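Local structure of flavin prenyltransferase PAD1, mitochondrial (Aspergillus niger, 6QLG) at residues A189-A194 with E220-W225; G119-P124 with D210-D215; W77-I82 with Y88-V93. The protein probably synthesises prenylated FMN, the cofactor of ferulic acid decarboxylase, by joining a dimethylallyl group to N5 and C6 of the flavin without a metal. All coordinates share one frame; numbering follows the deposited sequence.

How a Rossmann-like α/β core is joined to a substrate site shared between subunits can be followed along the chain. Contact 3 comes first and spans least: after a short turn at 86-89, helix 90-95 comes back against helix 76-85. Contact 2 opens on strand 119-125 in the sheet and closes only after helix 197-210, whose C-terminal end it seats on the strand. Before it closes, contact 1 opens at 189-194, ahead of that helix, to be completed by 220-225 after it, so these two cross rather than nest. Arg221 of contact 1 ties them directly, through salt bridges to Asp210 and Asp215 of contact 2. Contact 3 touches neither: its nearest atoms are about 6 Å from contact 2 and about 19 Å from contact 1.

Contact 1: A189-A194 with E220-W225; sequences AFYIKA and ERWNGW. With DMA (dimethylallyl diphosphate), chain N; FMN (flavin mononucleotide), chain I.
Tyr191 and Trp222 lean against each other at one spot and share a ligand methyl at another. Tyr191 CD1 lies 3.7 Å from Trp222 CE3, and the tyrosine ring and the six-membered ring of the indole stand at 83° to each other, an oblique pairing. In the angle between them sits C5 of the dimethylallyl diphosphate. It lies over the centre of the tyrosine ring, 3.6 Å above its plane, and near the rim of one indole face, 3.5 Å from Trp222 CD2. Gly224 N backs the opposite indole face. Tyr191 CG occupies the crowded position between backbone N and carbonyl carbon (chi1 62°), which brings the ring across to the prenyl group and lets OH donate to DMA O3B at 2.6 Å. The indole is fixed at its far corner by NE1, which donates to Ala107 O of the third subunit.

Away from this tight centre the contact thins quickly. Only 147 Å² is buried in all, and a water fills in where side chains do not meet, donating to Tyr191 OH at 3.2 Å and to Glu220 O at 2.8 Å. The exposed Trp225 still brings CH2 to 3.9 Å from FMN C8M.

The second subunit holds the flavin, and Ser112, Gly113 and Lys151 of the third join Arg207 of this chain on the diphosphate. Such a composite pocket, with an aromatic wall for the prenyl tail and polar groups for the diphosphate bound here, is consistent with the UbiX/PAD1 prenyl-transfer site, where dimethylallyl monophosphate is the probable substrate.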
loop_
_atom_site.group_PDB
_atom_site.type_symbol
_atom_site.label_atom_id
_atom_site.label_comp_id
_atom_site.label_asym_id
_atom_site.label_seq_id
_atom_site.Cartn_x
_atom_site.Cartn_y
_atom_site.Cartn_z
ATOM N N ALA B 189 -28.502 -18.584 -11.222
ATOM C CA ALA B 189 -29.139 -17.560 -12.051
ATOM C C ALA B 189 -30.637 -17.835 -12.061
ATOM O O ALA B 189 -31.162 -18.512 -12.946
ATOM C CB ALA B 189 -28.552 -17.559 -13.456
ATOM N N PHE B 190 -31.337 -17.297 -11.061
ATOM C CA PHE B 190 -32.757 -17.594 -10.901
ATOM C C PHE B 190 -33.617 -17.016 -12.018
ATOM O O PHE B 190 -34.760 -17.455 -12.186
ATOM C CB PHE B 190 -33.253 -17.078 -9.550
ATOM C CG PHE B 190 -32.657 -17.794 -8.368
ATOM C CD1 PHE B 190 -33.149 -19.024 -7.966
ATOM C CD2 PHE B 190 -31.604 -17.238 -7.663
ATOM C CE1 PHE B 190 -32.604 -19.683 -6.878
ATOM C CE2 PHE B 190 -31.055 -17.890 -6.573
ATOM C CZ PHE B 190 -31.556 -19.115 -6.182
ATOM N N TYR B 191 -33.102 -16.055 -12.791
ATOM C CA TYR B 191 -33.916 -15.435 -13.831
ATOM C C TYR B 191 -34.254 -16.386 -14.972
ATOM O O TYR B 191 -35.133 -16.065 -15.777
ATOM C CB TYR B 191 -33.220 -14.186 -14.387
ATOM C CG TYR B 191 -31.891 -14.445 -15.061
ATOM C CD1 TYR B 191 -31.826 -14.876 -16.381
ATOM C CD2 TYR B 191 -30.697 -14.237 -14.382
ATOM C CE1 TYR B 191 -30.613 -15.108 -17.000
ATOM C CE2 TYR B 191 -29.482 -14.463 -14.993
ATOM C CZ TYR B 191 -29.444 -14.901 -16.301
ATOM O OH TYR B 191 -28.235 -15.129 -16.914
ATOM N N ILE B 192 -33.583 -17.538 -15.072
ATOM C CA ILE B 192 -33.932 -18.510 -16.102
ATOM C C ILE B 192 -35.223 -19.250 -15.789
ATOM O O ILE B 192 -35.707 -20.010 -16.636
ATOM C CB ILE B 192 -32.798 -19.534 -16.315
ATOM C CG1 ILE B 192 -32.753 -20.537 -15.157
ATOM C CG2 ILE B 192 -31.460 -18.827 -16.474
ATOM C CD1 ILE B 192 -31.810 -21.701 -15.397
ATOM N N LYS B 193 -35.789 -19.042 -14.601
ATOM C CA LYS B 193 -37.026 -19.691 -14.167
ATOM C C LYS B 193 -36.909 -21.212 -14.290
ATOM O O LYS B 193 -37.570 -21.866 -15.097
ATOM C CB LYS B 193 -38.225 -19.151 -14.955
ATOM C CG LYS B 193 -38.471 -17.661 -14.746
ATOM C CD LYS B 193 -39.747 -17.205 -15.432
ATOM C CE LYS B 193 -39.441 -16.435 -16.706
ATOM N NZ LYS B 193 -40.668 -15.838 -17.301
ATOM N N ALA B 194 -36.031 -21.754 -13.453
ATOM C CA ALA B 194 -35.704 -23.169 -13.502
ATOM C C ALA B 194 -36.791 -24.008 -12.843
ATOM O O ALA B 194 -37.423 -23.596 -11.867
ATOM C CB ALA B 194 -34.366 -23.431 -12.813
ATOM N N GLU B 220 -30.378 -21.287 -21.674
ATOM C CA GLU B 220 -30.959 -20.114 -22.318
ATOM C C GLU B 220 -30.138 -18.883 -21.951
ATOM O O GLU B 220 -30.129 -18.455 -20.793
ATOM C CB GLU B 220 -32.419 -19.940 -21.903
ATOM N N ARG B 221 -29.448 -18.316 -22.937
ATOM C CA ARG B 221 -28.738 -17.064 -22.727
ATOM C C ARG B 221 -29.731 -15.913 -22.613
ATOM O O ARG B 221 -30.819 -15.942 -23.196
ATOM C CB ARG B 221 -27.758 -16.807 -23.872
ATOM C CG ARG B 221 -26.792 -17.951 -24.110
ATOM C CD ARG B 221 -25.700 -17.584 -25.100
ATOM N NE ARG B 221 -24.691 -18.637 -25.166
ATOM C CZ ARG B 221 -23.702 -18.782 -24.289
ATOM N NH1 ARG B 221 -23.575 -17.928 -23.280
ATOM N NH2 ARG B 221 -22.835 -19.778 -24.424
ATOM N N TRP B 222 -29.353 -14.896 -21.843
ATOM C CA TRP B 222 -30.232 -13.751 -21.651
ATOM C C TRP B 222 -30.398 -12.972 -22.951
ATOM O O TRP B 222 -29.428 -12.695 -23.660
ATOM C CB TRP B 222 -29.689 -12.832 -20.559
ATOM C CG TRP B 222 -30.522 -11.602 -20.349
ATOM C CD1 TRP B 222 -30.217 -10.327 -20.732
ATOM C CD2 TRP B 222 -31.803 -11.532 -19.709
ATOM N NE1 TRP B 222 -31.226 -9.468 -20.368
ATOM C CE2 TRP B 222 -32.212 -10.183 -19.739
ATOM C CE3 TRP B 222 -32.642 -12.478 -19.112
ATOM C CZ2 TRP B 222 -33.423 -9.758 -19.193
ATOM C CZ3 TRP B 222 -33.845 -12.053 -18.572
ATOM C CH2 TRP B 222 -34.224 -10.705 -18.618
ATOM N N ASN B 223 -31.653 -12.620 -23.259
ATOM C CA ASN B 223 -31.960 -11.852 -24.461
ATOM C C ASN B 223 -33.099 -10.867 -24.205
ATOM O O ASN B 223 -33.970 -10.689 -25.063
ATOM C CB ASN B 223 -32.311 -12.798 -25.625
ATOM C CG ASN B 223 -32.351 -12.091 -26.970
ATOM O OD1 ASN B 223 -31.424 -11.366 -27.331
ATOM N ND2 ASN B 223 -33.426 -12.311 -27.723
ATOM N N GLY B 224 -33.109 -10.226 -23.036
ATOM C CA GLY B 224 -34.246 -9.436 -22.605
ATOM C C GLY B 224 -35.300 -10.293 -21.928
ATOM O O GLY B 224 -35.192 -11.521 -21.833
ATOM N N TRP B 225 -36.343 -9.619 -21.438
ATOM C CA TRP B 225 -37.476 -10.316 -20.836
ATOM C C TRP B 225 -38.062 -11.317 -21.825
ATOM O O TRP B 225 -38.376 -10.965 -22.966
ATOM C CB TRP B 225 -38.575 -9.329 -20.419
ATOM C CG TRP B 225 -38.195 -8.135 -19.555
ATOM C CD1 TRP B 225 -38.367 -6.813 -19.870
ATOM C CD2 TRP B 225 -37.670 -8.158 -18.219
ATOM N NE1 TRP B 225 -37.948 -6.017 -18.830
ATOM C CE2 TRP B 225 -37.517 -6.818 -17.804
ATOM C CE3 TRP B 225 -37.294 -9.180 -17.343
ATOM C CZ2 TRP B 225 -37.006 -6.476 -16.551
ATOM C CZ3 TRP B 225 -36.790 -8.840 -16.098
ATOM C CH2 TRP B 225 -36.649 -7.499 -15.715
HETATM C C1 DMA N . -27.532 -11.548 -15.656
HETATM O O1 DMA N . -26.410 -11.945 -16.395
HETATM C C2 DMA N . -28.006 -10.177 -16.131
HETATM C C3 DMA N . -29.231 -10.018 -16.588
HETATM C C4 DMA N . -29.688 -8.644 -17.065
HETATM C C5 DMA N . -30.195 -11.202 -16.645
HETATM P PA DMA N . -24.926 -11.844 -15.679
HETATM O O1A DMA N . -25.060 -11.142 -14.346
HETATM O O2A DMA N . -23.981 -11.074 -16.569
HETATM O O3A DMA N . -24.317 -13.355 -15.442
HETATM P PB DMA N . -25.260 -14.684 -15.210
HETATM O O1B DMA N . -26.509 -14.287 -14.465
HETATM O O2B DMA N . -24.506 -15.703 -14.387
HETATM O O3B DMA N . -25.625 -15.271 -16.552
HETATM N N1 FMN I . -26.763 -7.203 -11.349
HETATM C C2 FMN I . -25.880 -7.881 -10.534
HETATM O O2 FMN I . -24.906 -7.294 -10.062
HETATM N N3 FMN I . -26.084 -9.217 -10.249
HETATM C C4 FMN I . -27.173 -9.881 -10.777
HETATM O O4 FMN I . -27.356 -11.072 -10.522
HETATM C C4A FMN I . -28.064 -9.200 -11.598
HETATM N N5 FMN I . -29.154 -9.857 -12.127
HETATM C C5A FMN I . -30.039 -9.178 -12.941
HETATM C C6 FMN I . -31.137 -9.847 -13.471
HETATM C C7 FMN I . -32.033 -9.174 -14.293
HETATM C C7M FMN I . -33.217 -9.903 -14.861
HETATM C C8 FMN I . -31.833 -7.828 -14.581
HETATM C C8M FMN I . -32.799 -7.101 -15.469
HETATM C C9 FMN I . -30.733 -7.158 -14.050
HETATM C C9A FMN I . -29.834 -7.832 -13.229
HETATM N N10 FMN I . -28.744 -7.171 -12.692
HETATM C C10 FMN I . -27.856 -7.854 -11.883
HETATM C "C1'" FMN I . -28.500 -5.722 -13.012
HETATM C "C2'" FMN I . -29.001 -4.775 -11.934
HETATM O "O2'" FMN I . -30.401 -4.893 -11.827
HETATM C "C3'" FMN I . -28.615 -3.348 -12.320
HETATM O "O3'" FMN I . -27.212 -3.201 -12.258
HETATM C "C4'" FMN I . -29.275 -2.285 -11.447
HETATM O "O4'" FMN I . -28.689 -1.034 -11.739
HETATM C "C5'" FMN I . -29.124 -2.557 -9.954
HETATM O "O5'" FMN I . -29.927 -1.607 -9.289
HETATM P P FMN I . -30.262 -1.712 -7.721
HETATM O O1P FMN I . -30.567 -0.321 -7.220
HETATM O O2P FMN I . -31.454 -2.618 -7.528
HETATM O O3P FMN I . -29.073 -2.263 -6.965
HETATM O O HOH W 1 -28.061 -17.531 -19.096
#

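Contact 2: G119-P124 with D210-D215; sequences GMIVVP and DLFDLD
Phe212 drives its ring edge-first at the backbone of Gly119 and Met120, a small example of how a Rossmann-like sheet is covered just after a helix ends. The helix 197-210 stops in a Schellman motif: Asp213 has positive phi, its N bonds to Asp210 O at 2.9 Å, and Leu214 N returns to Leu209 O. The same residues trace a type I turn from Asp210 to Asp213, and Phe212 leaves it toward strand 119-125.

Orientation decides what the phenyl ring can touch. With CG anti to the carbonyl carbon, chi1 of -59° swings the ring out toward the strand, and chi2 of -86° sets its plane. Gly119 has no side chain, and Phe212 CE1 comes to 3.9 Å from its CA, near the ring plane. Ile121 points toward the turn and meets the ring obliquely, with CB 4.0 Å from Phe212 CZ. Met120, between them, points away instead; its extended side chain packs on Thr145, Ala146 and Met149 of helix 141-151. The alternation of a β-strand thus turns Met120 away and Ile121 toward the ring, while at Gly119 the absence of a side chain leaves the backbone to meet it.

Neighbouring strands widen the seat, since Ile43 of strand 42-47 and Arg155 of strand 155-160 also touch Phe212. Phe212 O accepts from Arg41 NH2. The touching residues are all buried, and the closest approach is to a polar atom: the carbonyl oxygen of Met120 lies in the plane of the phenyl ring, at its edge, 3.5 Å from Phe212 CZ.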
loop_
_atom_site.group_PDB
_atom_site.type_symbol
_atom_site.label_atom_id
_atom_site.label_comp_id
_atom_site.label_asym_id
_atom_site.label_seq_id
_atom_site.Cartn_x
_atom_site.Cartn_y
_atom_site.Cartn_z
ATOM N N GLY B 119 -6.220 -24.496 -20.787
ATOM C CA GLY B 119 -6.709 -23.911 -19.558
ATOM C C GLY B 119 -7.022 -24.966 -18.521
ATOM O O GLY B 119 -6.852 -26.168 -18.737
ATOM N N MET B 120 -7.499 -24.477 -17.382
ATOM C CA MET B 120 -7.769 -25.308 -16.222
ATOM C C MET B 120 -8.942 -24.712 -15.468
ATOM O O MET B 120 -9.045 -23.489 -15.338
ATOM C CB MET B 120 -6.534 -25.399 -15.318
ATOM C CG MET B 120 -6.766 -26.068 -13.973
ATOM S SD MET B 120 -5.221 -26.223 -13.055
ATOM C CE MET B 120 -5.696 -27.381 -11.772
ATOM N N ILE B 121 -9.832 -25.574 -14.982
ATOM C CA ILE B 121 -10.940 -25.150 -14.138
ATOM C C ILE B 121 -10.947 -26.011 -12.884
ATOM O O ILE B 121 -10.905 -27.244 -12.966
ATOM C CB ILE B 121 -12.295 -25.220 -14.875
ATOM C CG1 ILE B 121 -13.433 -24.813 -13.936
ATOM C CG2 ILE B 121 -12.528 -26.603 -15.482
ATOM C CD1 ILE B 121 -14.748 -24.530 -14.641
ATOM N N VAL B 122 -10.966 -25.360 -11.725
ATOM C CA VAL B 122 -11.089 -26.030 -10.437
ATOM C C VAL B 122 -12.545 -25.905 -10.011
ATOM O O VAL B 122 -13.013 -24.811 -9.679
ATOM C CB VAL B 122 -10.139 -25.433 -9.389
ATOM C CG1 VAL B 122 -10.174 -26.255 -8.110
ATOM C CG2 VAL B 122 -8.717 -25.360 -9.939
ATOM N N VAL B 123 -13.270 -27.019 -10.035
ATOM C CA VAL B 123 -14.719 -26.988 -9.848
ATOM C C VAL B 123 -15.181 -28.241 -9.110
ATOM O O VAL B 123 -15.029 -29.359 -9.625
ATOM C CB VAL B 123 -15.441 -26.831 -11.198
ATOM C CG1 VAL B 123 -14.875 -27.801 -12.241
ATOM C CG2 VAL B 123 -16.940 -27.033 -11.029
ATOM N N PRO B 124 -15.717 -28.114 -7.888
ATOM C CA PRO B 124 -15.738 -26.852 -7.143
ATOM C C PRO B 124 -14.378 -26.585 -6.509
ATOM O O PRO B 124 -13.573 -27.514 -6.403
ATOM C CB PRO B 124 -16.812 -27.091 -6.085
ATOM C CG PRO B 124 -16.733 -28.563 -5.826
ATOM C CD PRO B 124 -16.369 -29.206 -7.142
ATOM N N ASP B 210 -18.093 -20.634 -20.928
ATOM C CA ASP B 210 -17.969 -19.418 -21.728
ATOM C C ASP B 210 -16.593 -18.789 -21.571
ATOM O O ASP B 210 -16.068 -18.195 -22.520
ATOM C CB ASP B 210 -19.046 -18.405 -21.330
ATOM C CG ASP B 210 -20.405 -18.728 -21.916
ATOM O OD1 ASP B 210 -20.467 -19.505 -22.891
ATOM O OD2 ASP B 210 -21.411 -18.196 -21.403
ATOM N N LEU B 211 -15.995 -18.904 -20.384
ATOM C CA LEU B 211 -14.683 -18.323 -20.133
ATOM C C LEU B 211 -13.571 -19.025 -20.899
ATOM O O LEU B 211 -12.468 -18.477 -20.998
ATOM C CB LEU B 211 -14.391 -18.342 -18.633
ATOM C CG LEU B 211 -15.327 -17.437 -17.829
ATOM C CD1 LEU B 211 -15.348 -17.829 -16.360
ATOM C CD2 LEU B 211 -14.926 -15.979 -17.998
ATOM N N PHE B 212 -13.829 -20.217 -21.438
ATOM C CA PHE B 212 -12.911 -20.887 -22.349
ATOM C C PHE B 212 -13.368 -20.775 -23.797
ATOM O O PHE B 212 -12.896 -21.538 -24.649
ATOM C CB PHE B 212 -12.753 -22.358 -21.960
ATOM C CG PHE B 212 -12.238 -22.566 -20.565
ATOM C CD1 PHE B 212 -10.877 -22.563 -20.305
ATOM C CD2 PHE B 212 -13.116 -22.763 -19.511
ATOM C CE1 PHE B 212 -10.401 -22.754 -19.021
ATOM C CE2 PHE B 212 -12.647 -22.953 -18.224
ATOM C CZ PHE B 212 -11.287 -22.948 -17.979
ATOM N N ASP B 213 -14.282 -19.846 -24.082
ATOM C CA ASP B 213 -14.863 -19.663 -25.411
ATOM C C ASP B 213 -15.483 -20.962 -25.920
ATOM O O ASP B 213 -15.217 -21.421 -27.032
ATOM C CB ASP B 213 -13.824 -19.113 -26.389
ATOM C CG ASP B 213 -13.204 -17.816 -25.906
ATOM O OD1 ASP B 213 -13.962 -16.904 -25.512
ATOM O OD2 ASP B 213 -11.960 -17.709 -25.918
ATOM N N LEU B 214 -16.325 -21.558 -25.077
ATOM C CA LEU B 214 -17.042 -22.784 -25.393
ATOM C C LEU B 214 -18.528 -22.561 -25.153
ATOM O O LEU B 214 -18.921 -21.974 -24.140
ATOM C CB LEU B 214 -16.544 -23.962 -24.547
ATOM C CG LEU B 214 -15.141 -24.482 -24.864
ATOM C CD1 LEU B 214 -14.629 -25.350 -23.726
ATOM C CD2 LEU B 214 -15.133 -25.250 -26.180
ATOM N N ASP B 215 -19.348 -23.033 -26.087
ATOM C CA ASP B 215 -20.796 -22.842 -26.053
ATOM C C ASP B 215 -21.452 -24.214 -25.930
ATOM O O ASP B 215 -21.524 -24.963 -26.909
ATOM C CB ASP B 215 -21.272 -22.102 -27.302
ATOM C CG ASP B 215 -22.753 -21.763 -27.261
ATOM O OD1 ASP B 215 -23.414 -22.039 -26.238
ATOM O OD2 ASP B 215 -23.258 -21.211 -28.262
#

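Contact 3: W77-I82 with Y88-V93; sequences WAEATI and YHPSNV
Pro90, the residue that meets Glu79 across the contact, also lays its CD over one face of the His89 imidazole, 3.3 Å above the plane. The ring's ND1 accepts from Ser91 N in a nearly straight bond (171°), although the donor lies 24° out of the ring plane, and ND1 is also hydrogen-bonded to Ser91 OG. His89 is the N-cap of helix 90-95 in this Rossmann-like α/β fold and, with its N donating to Asn92 OD1 at 3.0 Å, forms a capping box with Asn92.

The capped end packs against helix 76-85 without polar bonds. Pro90 CG touches Glu79 CB at 3.9 Å, alongside the foot of a glutamate whose chain then runs on extended. Ile82 does most of the joining: its CG2, anti to the backbone N, lies 3.5 Å from Tyr88 O, with Tyr88 CB and Pro90 CD farther off. Met47 and Met74, from two strands of the sheet, also touch Ile82, while Trp77, at the far end of its segment, lines the FMN pocket. Ile82 and Val93 meet tip to tip, and Val93 CG2 lies 4.0 Å from both CG2 and CD1 of Ile82.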
loop_
_atom_site.group_PDB
_atom_site.type_symbol
_atom_site.label_atom_id
_atom_site.label_comp_id
_atom_site.label_asym_id
_atom_site.label_seq_id
_atom_site.Cartn_x
_atom_site.Cartn_y
_atom_site.Cartn_z
ATOM N N TRP B 77 -10.488 -35.134 -0.561
ATOM C CA TRP B 77 -11.799 -34.759 -0.049
ATOM C C TRP B 77 -12.816 -34.530 -1.157
ATOM O O TRP B 77 -14.022 -34.564 -0.888
ATOM C CB TRP B 77 -11.667 -33.530 0.852
ATOM C CG TRP B 77 -11.094 -33.933 2.167
ATOM C CD1 TRP B 77 -9.799 -33.797 2.578
ATOM C CD2 TRP B 77 -11.780 -34.617 3.221
ATOM N NE1 TRP B 77 -9.645 -34.327 3.836
ATOM C CE2 TRP B 77 -10.846 -34.841 4.251
ATOM C CE3 TRP B 77 -13.097 -35.052 3.396
ATOM C CZ2 TRP B 77 -11.188 -35.477 5.443
ATOM C CZ3 TRP B 77 -13.436 -35.682 4.579
ATOM C CH2 TRP B 77 -12.485 -35.887 5.589
ATOM N N ALA B 78 -12.363 -34.322 -2.395
ATOM C CA ALA B 78 -13.291 -34.343 -3.519
ATOM C C ALA B 78 -13.918 -35.723 -3.676
ATOM O O ALA B 78 -15.121 -35.842 -3.937
ATOM C CB ALA B 78 -12.577 -33.929 -4.803
ATOM N N GLU B 79 -13.116 -36.778 -3.519
ATOM C CA GLU B 79 -13.654 -38.133 -3.603
ATOM C C GLU B 79 -14.673 -38.388 -2.501
ATOM O O GLU B 79 -15.714 -39.010 -2.739
ATOM C CB GLU B 79 -12.519 -39.154 -3.540
ATOM C CG GLU B 79 -11.522 -39.026 -4.684
ATOM C CD GLU B 79 -10.562 -40.196 -4.765
ATOM O OE1 GLU B 79 -9.717 -40.207 -5.684
ATOM O OE2 GLU B 79 -10.650 -41.106 -3.913
ATOM N N ALA B 80 -14.396 -37.900 -1.287
ATOM C CA ALA B 80 -15.356 -38.048 -0.199
ATOM C C ALA B 80 -16.644 -37.293 -0.496
ATOM O O ALA B 80 -17.743 -37.792 -0.228
ATOM C CB ALA B 80 -14.740 -37.564 1.113
ATOM N N THR B 81 -16.527 -36.087 -1.058
ATOM C CA THR B 81 -17.710 -35.283 -1.348
ATOM C C THR B 81 -18.536 -35.903 -2.469
ATOM O O THR B 81 -19.772 -35.908 -2.406
ATOM C CB THR B 81 -17.289 -33.854 -1.701
ATOM O OG1 THR B 81 -16.737 -33.221 -0.540
ATOM C CG2 THR B 81 -18.478 -33.044 -2.183
ATOM N N ILE B 82 -17.871 -36.437 -3.497
ATOM C CA ILE B 82 -18.576 -37.133 -4.573
ATOM C C ILE B 82 -19.425 -38.264 -4.006
ATOM O O ILE B 82 -20.613 -38.397 -4.322
ATOM C CB ILE B 82 -17.574 -37.661 -5.616
ATOM C CG1 ILE B 82 -16.974 -36.511 -6.427
ATOM C CG2 ILE B 82 -18.237 -38.690 -6.527
ATOM C CD1 ILE B 82 -15.773 -36.921 -7.252
ATOM N N TYR B 88 -22.739 -40.881 -7.806
ATOM C CA TYR B 88 -21.532 -41.319 -8.482
ATOM C C TYR B 88 -20.519 -41.853 -7.478
ATOM O O TYR B 88 -20.443 -41.397 -6.332
ATOM C CB TYR B 88 -20.897 -40.168 -9.265
ATOM C CG TYR B 88 -21.652 -39.738 -10.503
ATOM C CD1 TYR B 88 -22.850 -39.043 -10.407
ATOM C CD2 TYR B 88 -21.151 -40.009 -11.769
ATOM C CE1 TYR B 88 -23.537 -38.642 -11.538
ATOM C CE2 TYR B 88 -21.830 -39.612 -12.907
ATOM C CZ TYR B 88 -23.022 -38.928 -12.785
ATOM O OH TYR B 88 -23.701 -38.530 -13.913
ATOM N N HIS B 89 -19.761 -42.818 -7.911
ATOM C CA HIS B 89 -18.529 -43.230 -7.270
ATOM C C HIS B 89 -17.350 -42.608 -8.006
ATOM O O HIS B 89 -17.437 -42.360 -9.213
ATOM C CB HIS B 89 -18.401 -44.758 -7.272
ATOM C CG HIS B 89 -17.276 -45.275 -6.429
ATOM N ND1 HIS B 89 -16.004 -45.475 -6.924
ATOM C CD2 HIS B 89 -17.229 -45.624 -5.121
ATOM C CE1 HIS B 89 -15.225 -45.930 -5.960
ATOM N NE2 HIS B 89 -15.943 -46.030 -4.855
ATOM N N PRO B 90 -16.246 -42.302 -7.318
ATOM C CA PRO B 90 -15.096 -41.703 -8.017
ATOM C C PRO B 90 -14.665 -42.454 -9.268
ATOM O O PRO B 90 -14.215 -41.821 -10.232
ATOM C CB PRO B 90 -14.005 -41.709 -6.941
ATOM C CG PRO B 90 -14.763 -41.540 -5.668
ATOM C CD PRO B 90 -16.076 -42.272 -5.854
ATOM N N SER B 91 -14.799 -43.785 -9.295
ATOM C CA SER B 91 -14.484 -44.522 -10.515
ATOM C C SER B 91 -15.432 -44.153 -11.650
ATOM O O SER B 91 -15.020 -44.120 -12.814
ATOM C CB SER B 91 -14.527 -46.029 -10.253
ATOM O OG SER B 91 -15.780 -46.421 -9.724
ATOM N N ASN B 92 -16.700 -43.870 -11.332
ATOM C CA ASN B 92 -17.631 -43.402 -12.356
ATOM C C ASN B 92 -17.211 -42.043 -12.900
ATOM O O ASN B 92 -17.327 -41.783 -14.104
ATOM C CB ASN B 92 -19.050 -43.322 -11.791
ATOM C CG ASN B 92 -19.561 -44.656 -11.297
ATOM O OD1 ASN B 92 -20.112 -44.753 -10.201
ATOM N ND2 ASN B 92 -19.387 -45.693 -12.108
ATOM N N VAL B 93 -16.731 -41.158 -12.024
ATOM C CA VAL B 93 -16.308 -39.831 -12.461
ATOM C C VAL B 93 -15.056 -39.928 -13.321
ATOM O O VAL B 93 -14.922 -39.222 -14.327
ATOM C CB VAL B 93 -16.092 -38.913 -11.243
ATOM C CG1 VAL B 93 -15.707 -37.506 -11.690
ATOM C CG2 VAL B 93 -17.343 -38.887 -10.373
#